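Local coordinates for Lpg0393 helical bundle domain-containing protein (PDB 4R0G), which acts as a guanine-nucleotide exchange factor for the small GTPases Rab5, Rab21 and Rab22, apparently through its VPS9-like helical domain, at residues 57-60 against 61-65; 69-73 against 74-78; 96-99 against 100-104; 164-167 against 168-172. All blocks are in the same frame, centred on the assembly; numbering follows the deposited sequence.

Contact 1: residues 57-60 against 61-65; sequences CLDD and IKKFA
Asp-59 and Lys-63 meet along one flank of the first turns of helix 58-71, one helical turn apart. CG of Asp-59 stands opposite its backbone N (chi1 173°), which leans the carboxylate forward along the helix, while the lysine chain beyond CG runs extended and slants across it. The ammonium ends on the syn side of OD2, with Lys-63 NZ 3.0 Å from Asp-59 OD2 in a salt bridge. OD1 lies nearest the last methylene, Lys-63 CE being 3.2 Å from Asp-59 OD1, and the ammonium is only a little farther off. The same NZ also bonds to the carbonyl oxygen of Arg-13, so the ammonium links two parts of the chain. Asp-60 turns to another side: its CG sits beside its own N (chi1 -77°), and its carboxylate pairs with Arg-13 and accepts from the indole of Trp-51. On the helix side that faces helix 132-151, Leu-58 and Ile-61 brush one another at 4.5 Å between their CD1 atoms, and both rest on Trp-149, over which Lys-62 also makes a cation-pi contact. Cys-57 begins the helix as N-cap, its SG taking a weak bond from Asp-60 N at 3.5 Å. Regular helical bonds follow, such as Lys-62 N to Leu-58 O at 3.1 Å. The neighbouring acids and bases probably balance much of one another's charge while fastening the helix start to helices 5-14 and 40-53.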
loop_
_atom_site.group_PDB
_atom_site.type_symbol
_atom_site.label_atom_id
_atom_site.label_comp_id
_atom_site.label_asym_id
_atom_site.label_seq_id
_atom_site.Cartn_x
_atom_site.Cartn_y
_atom_site.Cartn_z
ATOM N N CYS A 57 10.989 -9.208 -26.641
ATOM C CA CYS A 57 12.257 -8.629 -27.019
ATOM C C CYS A 57 12.846 -7.749 -25.920
ATOM O O CYS A 57 12.168 -7.394 -24.960
ATOM C CB CYS A 57 12.037 -7.764 -28.256
ATOM S SG CYS A 57 11.338 -6.160 -27.807
ATOM N N LEU A 58 14.081 -7.319 -26.149
ATOM C CA LEU A 58 14.862 -6.610 -25.161
ATOM C C LEU A 58 14.162 -5.346 -24.658
ATOM O O LEU A 58 14.159 -5.052 -23.456
ATOM C CB LEU A 58 16.254 -6.315 -25.734
ATOM C CG LEU A 58 17.297 -5.743 -24.781
ATOM C CD1 LEU A 58 17.587 -6.745 -23.662
ATOM C CD2 LEU A 58 18.562 -5.400 -25.555
ATOM N N ASP A 59 13.552 -4.607 -25.571
ATOM C CA ASP A 59 12.825 -3.401 -25.205
ATOM C C ASP A 59 11.580 -3.701 -24.335
ATOM O O ASP A 59 11.228 -2.921 -23.454
ATOM C CB ASP A 59 12.502 -2.583 -26.477
ATOM C CG ASP A 59 11.596 -1.380 -26.199
ATOM O OD1 ASP A 59 12.098 -0.413 -25.539
ATOM O OD2 ASP A 59 10.399 -1.409 -26.649
ATOM N N ASP A 60 10.940 -4.842 -24.552
ATOM C CA ASP A 60 9.765 -5.221 -23.755
ATOM C C ASP A 60 10.176 -5.328 -22.298
ATOM O O ASP A 60 9.450 -4.932 -21.387
ATOM C CB ASP A 60 9.185 -6.581 -24.210
ATOM C CG ASP A 60 8.360 -6.500 -25.509
ATOM O OD1 ASP A 60 8.568 -5.569 -26.328
ATOM O OD2 ASP A 60 7.509 -7.401 -25.716
ATOM N N ILE A 61 11.359 -5.880 -22.096
ATOM C CA ILE A 61 11.925 -6.061 -20.771
ATOM C C ILE A 61 12.221 -4.724 -20.112
ATOM O O ILE A 61 11.841 -4.496 -18.962
ATOM C CB ILE A 61 13.221 -6.878 -20.886
ATOM C CG1 ILE A 61 12.909 -8.213 -21.525
ATOM C CG2 ILE A 61 13.900 -7.071 -19.554
ATOM C CD1 ILE A 61 14.114 -8.965 -21.881
ATOM N N LYS A 62 12.890 -3.837 -20.844
ATOM C CA LYS A 62 13.312 -2.557 -20.272
ATOM C C LYS A 62 12.159 -1.635 -19.877
ATOM O O LYS A 62 12.258 -0.869 -18.916
ATOM C CB LYS A 62 14.305 -1.851 -21.205
ATOM C CG LYS A 62 15.746 -2.249 -20.926
ATOM C CD LYS A 62 16.731 -1.371 -21.635
ATOM C CE LYS A 62 18.158 -1.823 -21.346
ATOM N NZ LYS A 62 19.157 -1.118 -22.226
ATOM N N LYS A 63 11.070 -1.710 -20.629
ATOM C CA LYS A 63 9.900 -0.905 -20.324
ATOM C C LYS A 63 9.204 -1.538 -19.144
ATOM O O LYS A 63 8.683 -0.853 -18.262
ATOM C CB LYS A 63 8.972 -0.772 -21.541
ATOM C CG LYS A 63 9.265 0.461 -22.349
ATOM C CD LYS A 63 8.885 0.297 -23.809
ATOM C CE LYS A 63 9.597 1.345 -24.684
ATOM N NZ LYS A 63 9.210 1.243 -26.138
ATOM N N PHE A 64 9.232 -2.855 -19.104
ATOM C CA PHE A 64 8.601 -3.541 -17.999
ATOM C C PHE A 64 9.381 -3.206 -16.723
ATOM O O PHE A 64 8.818 -3.206 -15.616
ATOM C CB PHE A 64 8.542 -5.047 -18.271
ATOM C CG PHE A 64 7.914 -5.821 -17.173
ATOM C CD1 PHE A 64 6.536 -5.785 -16.988
ATOM C CD2 PHE A 64 8.701 -6.576 -16.289
ATOM C CE1 PHE A 64 5.942 -6.496 -15.961
ATOM C CE2 PHE A 64 8.109 -7.303 -15.245
ATOM C CZ PHE A 64 6.733 -7.256 -15.082
ATOM N N ALA A 65 10.669 -2.884 -16.884
ATOM C CA ALA A 65 11.495 -2.511 -15.736
ATOM C C ALA A 65 10.951 -1.225 -15.128
ATOM O O ALA A 65 10.838 -1.106 -13.893
ATOM C CB ALA A 65 12.939 -2.350 -16.119
#

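Contact 2: residues 69-73 against 74-78; sequences AVHEM and ESRPL
A type I beta turn from Met-73 to Arg-76 reverses the chain just past the end of helix 58-71, closed by Arg-76 N donating to Met-73 O at 3.0 Å. The arginine chain, bent at chi2 (-84°), folds back so that its guanidinium has the carbonyls of Glu-72 and Met-73 over one face. Arg-76 NH1 forms a long salt bridge with Glu-72 OE1, 3.6 Å apart, the carboxylate and guanidinium planes standing nearly perpendicular. The other oxygen of that carboxylate takes the imidazole: His-71 ND1 gives a straight bond of 2.6 Å to Glu-72 OE2, nearly in the ring plane. With NE2 bonded to Ser-83, the ring is tied at both nitrogens and its rotation fixed. Leu-78 comes to the ring's edge, its CB 3.6 Å from His-71 CD2, and Pro-77 CG lies 3.4 Å from Val-70 CG1, the two side chains slanting across each other. Glu-74 N and the hydroxyl of Ser-75 bond to Asp-177 of the second subunit, and Glu-74 O to its Arg-79. The arrangement is a loop built round a type I turn that connects two successive helices, 58-71 and 80-101, of the VPS9-like domain at the dimer contact.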
loop_
_atom_site.group_PDB
_atom_site.type_symbol
_atom_site.label_atom_id
_atom_site.label_comp_id
_atom_site.label_asym_id
_atom_site.label_seq_id
_atom_site.Cartn_x
_atom_site.Cartn_y
_atom_site.Cartn_z
ATOM N N ALA A 69 9.848 -0.738 -11.258
ATOM C CA ALA A 69 10.441 0.313 -10.441
ATOM C C ALA A 69 9.326 1.113 -9.777
ATOM O O ALA A 69 9.419 1.494 -8.610
ATOM C CB ALA A 69 11.297 1.222 -11.304
ATOM N N VAL A 70 8.261 1.353 -10.534
ATOM C CA VAL A 70 7.094 2.027 -9.995
ATOM C C VAL A 70 6.445 1.182 -8.896
ATOM O O VAL A 70 6.087 1.687 -7.858
ATOM C CB VAL A 70 6.061 2.335 -11.079
ATOM C CG1 VAL A 70 4.845 2.968 -10.440
ATOM C CG2 VAL A 70 6.658 3.243 -12.186
ATOM N N HIS A 71 6.320 -0.116 -9.121
ATOM C CA HIS A 71 5.679 -1.005 -8.164
ATOM C C HIS A 71 6.439 -1.001 -6.838
ATOM O O HIS A 71 5.883 -1.338 -5.786
ATOM C CB HIS A 71 5.585 -2.404 -8.775
ATOM C CG HIS A 71 4.880 -3.419 -7.928
ATOM N ND1 HIS A 71 5.552 -4.262 -7.066
ATOM C CD2 HIS A 71 3.574 -3.771 -7.853
ATOM C CE1 HIS A 71 4.687 -5.074 -6.482
ATOM N NE2 HIS A 71 3.478 -4.800 -6.939
ATOM N N GLU A 72 7.710 -0.601 -6.875
ATOM C CA GLU A 72 8.510 -0.557 -5.648
ATOM C C GLU A 72 8.577 0.796 -4.960
ATOM O O GLU A 72 9.266 0.921 -3.941
ATOM C CB GLU A 72 9.909 -1.121 -5.862
ATOM C CG GLU A 72 9.917 -2.508 -6.506
ATOM C CD GLU A 72 9.015 -3.496 -5.787
ATOM O OE1 GLU A 72 9.314 -3.861 -4.628
ATOM O OE2 GLU A 72 7.995 -3.919 -6.377
ATOM N N MET A 73 7.867 1.805 -5.479
ATOM C CA MET A 73 7.795 3.084 -4.768
ATOM C C MET A 73 7.066 2.930 -3.426
ATOM O O MET A 73 6.226 2.034 -3.240
ATOM C CB MET A 73 7.162 4.181 -5.623
ATOM C CG MET A 73 7.523 4.083 -7.068
ATOM S SD MET A 73 7.742 5.602 -8.011
ATOM C CE MET A 73 6.973 6.843 -6.978
ATOM N N GLU A 74 7.418 3.797 -2.482
ATOM C CA GLU A 74 6.827 3.755 -1.154
ATOM C C GLU A 74 5.367 4.181 -1.186
ATOM O O GLU A 74 4.585 3.814 -0.306
ATOM C CB GLU A 74 7.616 4.635 -0.167
ATOM C CG GLU A 74 8.632 3.894 0.706
ATOM C CD GLU A 74 9.880 3.464 -0.075
ATOM O OE1 GLU A 74 10.717 2.732 0.511
ATOM O OE2 GLU A 74 10.033 3.855 -1.268
ATOM N N SER A 75 4.991 4.954 -2.204
ATOM C CA SER A 75 3.608 5.387 -2.325
ATOM C C SER A 75 2.733 4.218 -2.781
ATOM O O SER A 75 1.501 4.340 -2.811
ATOM C CB SER A 75 3.507 6.550 -3.282
ATOM O OG SER A 75 4.692 7.326 -3.241
ATOM N N ARG A 76 3.401 3.101 -3.111
ATOM C CA ARG A 76 2.814 1.819 -3.523
ATOM C C ARG A 76 1.613 1.897 -4.468
ATOM O O ARG A 76 0.537 1.366 -4.149
ATOM C CB ARG A 76 2.456 0.930 -2.322
ATOM C CG ARG A 76 3.624 0.333 -1.571
ATOM C CD ARG A 76 4.194 -0.960 -2.146
ATOM N NE ARG A 76 5.587 -1.091 -1.710
ATOM C CZ ARG A 76 6.504 -1.894 -2.247
ATOM N NH1 ARG A 76 6.193 -2.697 -3.277
ATOM N NH2 ARG A 76 7.744 -1.878 -1.738
ATOM N N PRO A 77 1.805 2.487 -5.661
ATOM C CA PRO A 77 0.646 2.753 -6.525
ATOM C C PRO A 77 -0.043 1.460 -6.965
ATOM O O PRO A 77 -1.205 1.494 -7.353
ATOM C CB PRO A 77 1.261 3.497 -7.716
ATOM C CG PRO A 77 2.693 2.928 -7.779
ATOM C CD PRO A 77 3.090 2.745 -6.342
ATOM N N LEU A 78 0.631 0.317 -6.896
ATOM C CA LEU A 78 -0.024 -0.891 -7.393
ATOM C C LEU A 78 -0.233 -1.880 -6.276
ATOM O O LEU A 78 0.700 -2.564 -5.884
ATOM C CB LEU A 78 0.825 -1.532 -8.505
ATOM C CG LEU A 78 1.151 -0.683 -9.738
ATOM C CD1 LEU A 78 2.474 -1.113 -10.335
ATOM C CD2 LEU A 78 0.049 -0.746 -10.804
#

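Contact 3: residues 96-99 against 100-104; sequences CMVY and LTNNL
Val-98 O is gripped twice by Asn-102, through the backbone N at 3.1 Å and through the side-chain ND2, which lies 2.7 Å from the same oxygen. Helix 80-101 ends here in a Schellman motif. Asn-103 takes a left-handed backbone conformation (phi 63°), and Leu-104 N reaches back across the turn to Tyr-99 O at 3.0 Å, in the carbonyl plane and on a lone pair; the inner bond, from Asn-103 N to Leu-100 O, is weak at 3.5 Å. The amide of Asn-102 curls back because its CG lies beside its own backbone N (chi1 -52°). ND2 then meets the valine carbonyl with that oxygen some 19° out of the amide plane, and comes within 3.7 Å of Val-98 CG1, the asparagine ND2 slanting past the valine. The last regular turn keeps its bonds, Thr-101 N to Met-97 O being the straightest at 171°. Thr-101 OG1 has its polar partner in Glu-142 on helix 132-151, whose Phe-138 packs against both Val-98 and Asn-102. Cys-96 and Tyr-99 lie against Leu-52 of helix 40-53, and the tyrosine ring also stacks with Tyr-108. The hydrophobic contact of the motif joins the residues at the ends of its long bond: Leu-104 CB settles obliquely against the tyrosine ring, 3.7 Å from Tyr-99 CD1.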
loop_
_atom_site.group_PDB
_atom_site.type_symbol
_atom_site.label_atom_id
_atom_site.label_comp_id
_atom_site.label_asym_id
_atom_site.label_seq_id
_atom_site.Cartn_x
_atom_site.Cartn_y
_atom_site.Cartn_z
ATOM N N CYS A 96 11.020 -16.373 -20.324
ATOM C CA CYS A 96 11.202 -15.749 -21.634
ATOM C C CYS A 96 12.641 -15.209 -21.801
ATOM O O CYS A 96 13.258 -15.390 -22.839
ATOM C CB CYS A 96 10.168 -14.634 -21.903
ATOM S SG CYS A 96 8.426 -15.165 -21.907
ATOM N N MET A 97 13.177 -14.556 -20.775
ATOM C CA MET A 97 14.557 -14.063 -20.845
ATOM C C MET A 97 15.532 -15.211 -21.061
ATOM O O MET A 97 16.483 -15.104 -21.831
ATOM C CB MET A 97 14.932 -13.270 -19.598
ATOM C CG MET A 97 14.176 -11.960 -19.480
ATOM S SD MET A 97 14.570 -10.989 -18.011
ATOM C CE MET A 97 16.189 -10.341 -18.442
ATOM N N VAL A 98 15.259 -16.327 -20.401
ATOM C CA VAL A 98 16.081 -17.513 -20.534
ATOM C C VAL A 98 15.966 -18.075 -21.937
ATOM O O VAL A 98 16.972 -18.369 -22.592
ATOM C CB VAL A 98 15.671 -18.561 -19.510
ATOM C CG1 VAL A 98 16.426 -19.887 -19.748
ATOM C CG2 VAL A 98 15.890 -17.992 -18.120
ATOM N N TYR A 99 14.732 -18.215 -22.407
ATOM C CA TYR A 99 14.494 -18.741 -23.752
ATOM C C TYR A 99 15.087 -17.834 -24.819
ATOM O O TYR A 99 15.590 -18.312 -25.820
ATOM C CB TYR A 99 13.008 -18.948 -23.974
ATOM C CG TYR A 99 12.476 -20.049 -23.107
ATOM C CD1 TYR A 99 13.317 -21.056 -22.670
ATOM C CD2 TYR A 99 11.133 -20.096 -22.730
ATOM C CE1 TYR A 99 12.840 -22.092 -21.895
ATOM C CE2 TYR A 99 10.643 -21.120 -21.944
ATOM C CZ TYR A 99 11.507 -22.120 -21.533
ATOM O OH TYR A 99 11.072 -23.162 -20.742
ATOM N N LEU A 100 15.050 -16.525 -24.598
ATOM C CA LEU A 100 15.560 -15.565 -25.574
ATOM C C LEU A 100 17.067 -15.661 -25.661
ATOM O O LEU A 100 17.619 -15.823 -26.749
ATOM C CB LEU A 100 15.170 -14.138 -25.173
ATOM C CG LEU A 100 14.917 -13.081 -26.263
ATOM C CD1 LEU A 100 14.971 -11.703 -25.644
ATOM C CD2 LEU A 100 15.866 -13.168 -27.450
ATOM N N THR A 101 17.732 -15.558 -24.515
ATOM C CA THR A 101 19.194 -15.612 -24.489
ATOM C C THR A 101 19.749 -16.902 -25.107
ATOM O O THR A 101 20.765 -16.881 -25.800
ATOM C CB THR A 101 19.723 -15.433 -23.063
ATOM O OG1 THR A 101 19.365 -14.126 -22.598
ATOM C CG2 THR A 101 21.214 -15.565 -23.041
ATOM N N ASN A 102 19.052 -18.009 -24.852
ATOM C CA ASN A 102 19.469 -19.363 -25.243
ATOM C C ASN A 102 18.899 -20.001 -26.530
ATOM O O ASN A 102 19.033 -21.202 -26.728
ATOM C CB ASN A 102 19.383 -20.302 -24.041
ATOM C CG ASN A 102 20.131 -19.758 -22.827
ATOM O OD1 ASN A 102 21.358 -19.818 -22.758
ATOM N ND2 ASN A 102 19.388 -19.200 -21.873
ATOM N N ASN A 103 18.191 -19.213 -27.337
ATOM C CA ASN A 103 17.655 -19.648 -28.640
ATOM C C ASN A 103 16.631 -20.782 -28.586
ATOM O O ASN A 103 16.528 -21.589 -29.504
ATOM C CB ASN A 103 18.770 -19.976 -29.656
ATOM C CG ASN A 103 19.764 -18.828 -29.834
ATOM O OD1 ASN A 103 19.439 -17.659 -29.588
ATOM N ND2 ASN A 103 20.989 -19.163 -30.256
ATOM N N LEU A 104 15.877 -20.837 -27.503
ATOM C CA LEU A 104 14.857 -21.852 -27.345
ATOM C C LEU A 104 13.500 -21.404 -27.882
ATOM O O LEU A 104 12.598 -22.225 -28.025
ATOM C CB LEU A 104 14.720 -22.241 -25.857
ATOM C CG LEU A 104 15.610 -23.334 -25.254
ATOM C CD1 LEU A 104 16.057 -24.331 -26.329
ATOM C CD2 LEU A 104 16.803 -22.757 -24.510
#

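Contact 4: residues 164-167 against 168-172; sequences QIYS and VTYLK
The ring of Tyr-166 receives the edge of the Tyr-170 ring on its face, an offset T-shaped pair with planes at 89° and centroids 5.6 Å apart. At the edge of the Tyr-166 ring, near its plane, stands the methyl of Thr-169, with Thr-169 CG2 about 3.2 Å from Tyr-166 CD1 and its side chain crossing that of the tyrosine at roughly a right angle. CB of Tyr-170 comes in obliquely, 3.5 Å from Tyr-166 CE1, and further out Tyr-170 CD1 lies 3.8 Å from the phenol oxygen Tyr-166 OH. Both tyrosines hold CG opposite the backbone N, and for Tyr-166 (chi1 -152°) this lays the ring forward along the helix, where the residues three and four places on can meet it. The backbone beneath is regular helix: Tyr-170 N donates to Tyr-166 O at 2.8 Å and Thr-169 N to Ile-165 O at 2.8 Å. The contact is thus a run of i to i+3 and i to i+4 packing on one flank of the helix. The phenol of Tyr-166 is held by Arg-79 and makes a weak hydrogen bond with Tyr-166 of the second subunit, a ring that Tyr-170 also packs on. Helix 155-183 therefore lines the dimer contact with this flank, while Val-168 lies on Leu-18 of helix 17-20, Thr-169 on Leu-82 of helix 80-101, and Leu-171 on Leu-207 of helix 193-208.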
loop_
_atom_site.group_PDB
_atom_site.type_symbol
_atom_site.label_atom_id
_atom_site.label_comp_id
_atom_site.label_asym_id
_atom_site.label_seq_id
_atom_site.Cartn_x
_atom_site.Cartn_y
_atom_site.Cartn_z
ATOM N N GLN A 164 0.813 9.063 -13.514
ATOM C CA GLN A 164 -0.326 8.677 -14.350
ATOM C C GLN A 164 -0.972 7.323 -14.012
ATOM O O GLN A 164 -2.120 7.068 -14.379
ATOM C CB GLN A 164 -0.009 8.825 -15.861
ATOM C CG GLN A 164 1.167 8.018 -16.348
ATOM C CD GLN A 164 1.649 8.428 -17.740
ATOM O OE1 GLN A 164 1.104 7.997 -18.771
ATOM N NE2 GLN A 164 2.683 9.268 -17.771
ATOM N N ILE A 165 -0.249 6.468 -13.302
ATOM C CA ILE A 165 -0.853 5.277 -12.711
ATOM C C ILE A 165 -1.588 5.651 -11.424
ATOM O O ILE A 165 -2.744 5.265 -11.214
ATOM C CB ILE A 165 0.213 4.233 -12.357
ATOM C CG1 ILE A 165 0.753 3.579 -13.615
ATOM C CG2 ILE A 165 -0.339 3.161 -11.433
ATOM C CD1 ILE A 165 1.879 2.615 -13.321
ATOM N N TYR A 166 -0.915 6.408 -10.564
ATOM C CA TYR A 166 -1.455 6.698 -9.243
ATOM C C TYR A 166 -2.663 7.581 -9.407
ATOM O O TYR A 166 -3.605 7.517 -8.628
ATOM C CB TYR A 166 -0.415 7.403 -8.370
ATOM C CG TYR A 166 -0.573 7.162 -6.882
ATOM C CD1 TYR A 166 -1.539 6.306 -6.396
ATOM C CD2 TYR A 166 0.257 7.783 -5.973
ATOM C CE1 TYR A 166 -1.691 6.067 -5.045
ATOM C CE2 TYR A 166 0.114 7.560 -4.604
ATOM C CZ TYR A 166 -0.867 6.697 -4.146
ATOM O OH TYR A 166 -1.001 6.464 -2.781
ATOM N N SER A 167 -2.625 8.396 -10.445
ATOM C CA SER A 167 -3.738 9.249 -10.788
ATOM C C SER A 167 -5.047 8.469 -10.750
ATOM O O SER A 167 -6.038 8.924 -10.152
ATOM C CB SER A 167 -3.533 9.787 -12.205
ATOM O OG SER A 167 -4.545 10.721 -12.523
ATOM N N VAL A 168 -5.051 7.303 -11.397
ATOM C CA VAL A 168 -6.236 6.465 -11.425
ATOM C C VAL A 168 -6.324 5.638 -10.174
ATOM O O VAL A 168 -7.373 5.440 -9.575
ATOM C CB VAL A 168 -6.165 5.449 -12.545
ATOM C CG1 VAL A 168 -7.407 4.590 -12.528
ATOM C CG2 VAL A 168 -5.997 6.149 -13.873
ATOM N N THR A 169 -5.181 5.127 -9.788
ATOM C CA THR A 169 -5.165 4.047 -8.840
ATOM C C THR A 169 -5.526 4.536 -7.438
ATOM O O THR A 169 -6.202 3.846 -6.685
ATOM C CB THR A 169 -3.815 3.328 -8.945
ATOM O OG1 THR A 169 -4.033 1.922 -8.890
ATOM C CG2 THR A 169 -2.876 3.768 -7.869
ATOM N N TYR A 170 -5.113 5.754 -7.107
ATOM C CA TYR A 170 -5.409 6.335 -5.802
ATOM C C TYR A 170 -6.917 6.409 -5.575
ATOM O O TYR A 170 -7.395 6.066 -4.505
ATOM C CB TYR A 170 -4.764 7.720 -5.689
ATOM C CG TYR A 170 -5.048 8.401 -4.381
ATOM C CD1 TYR A 170 -4.428 7.979 -3.208
ATOM C CD2 TYR A 170 -5.929 9.474 -4.314
ATOM C CE1 TYR A 170 -4.687 8.607 -1.999
ATOM C CE2 TYR A 170 -6.195 10.107 -3.114
ATOM C CZ TYR A 170 -5.573 9.673 -1.960
ATOM O OH TYR A 170 -5.847 10.318 -0.768
ATOM N N LEU A 171 -7.642 6.861 -6.603
ATOM C CA LEU A 171 -9.108 6.811 -6.638
ATOM C C LEU A 171 -9.656 5.434 -6.400
ATOM O O LEU A 171 -10.650 5.295 -5.705
ATOM C CB LEU A 171 -9.658 7.281 -7.974
ATOM C CG LEU A 171 -9.896 8.774 -8.157
ATOM C CD1 LEU A 171 -10.718 8.986 -9.384
ATOM C CD2 LEU A 171 -10.591 9.383 -6.926
ATOM N N LYS A 172 -9.006 4.423 -6.976
ATOM C CA LYS A 172 -9.494 3.050 -6.902
ATOM C C LYS A 172 -9.554 2.584 -5.453
ATOM O O LYS A 172 -10.614 2.147 -4.976
ATOM C CB LYS A 172 -8.648 2.110 -7.775
ATOM C CG LYS A 172 -8.921 0.598 -7.627
ATOM C CD LYS A 172 -8.229 -0.217 -8.762
ATOM C CE LYS A 172 -8.708 -1.696 -8.891
ATOM N NZ LYS A 172 -8.093 -2.647 -7.899
#

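In the fold
Contacts 1 and 2 mark the two ends of helix 58-71, their centres 18 Å apart. Contact 3 closes the far end of the next helix, 80-101, and packs back on contact 1, with Ile-61 CD1 at 3.8 Å from Met-97 CG. Contact 4, on helix 155-183, lies 12 Å from contact 2, centre to centre, and is joined to it by a weak hydrogen bond from Thr-169 OG1 to Pro-77 O at 3.2 Å, probably another between Tyr-166 OH and Ser-75 O at 3.3 Å, and by Leu-78 packing on Ile-165. Contacts 2 and 4 both touch the second subunit. Contacts 3 and 4 are farthest apart, their centres 35 Å from each other.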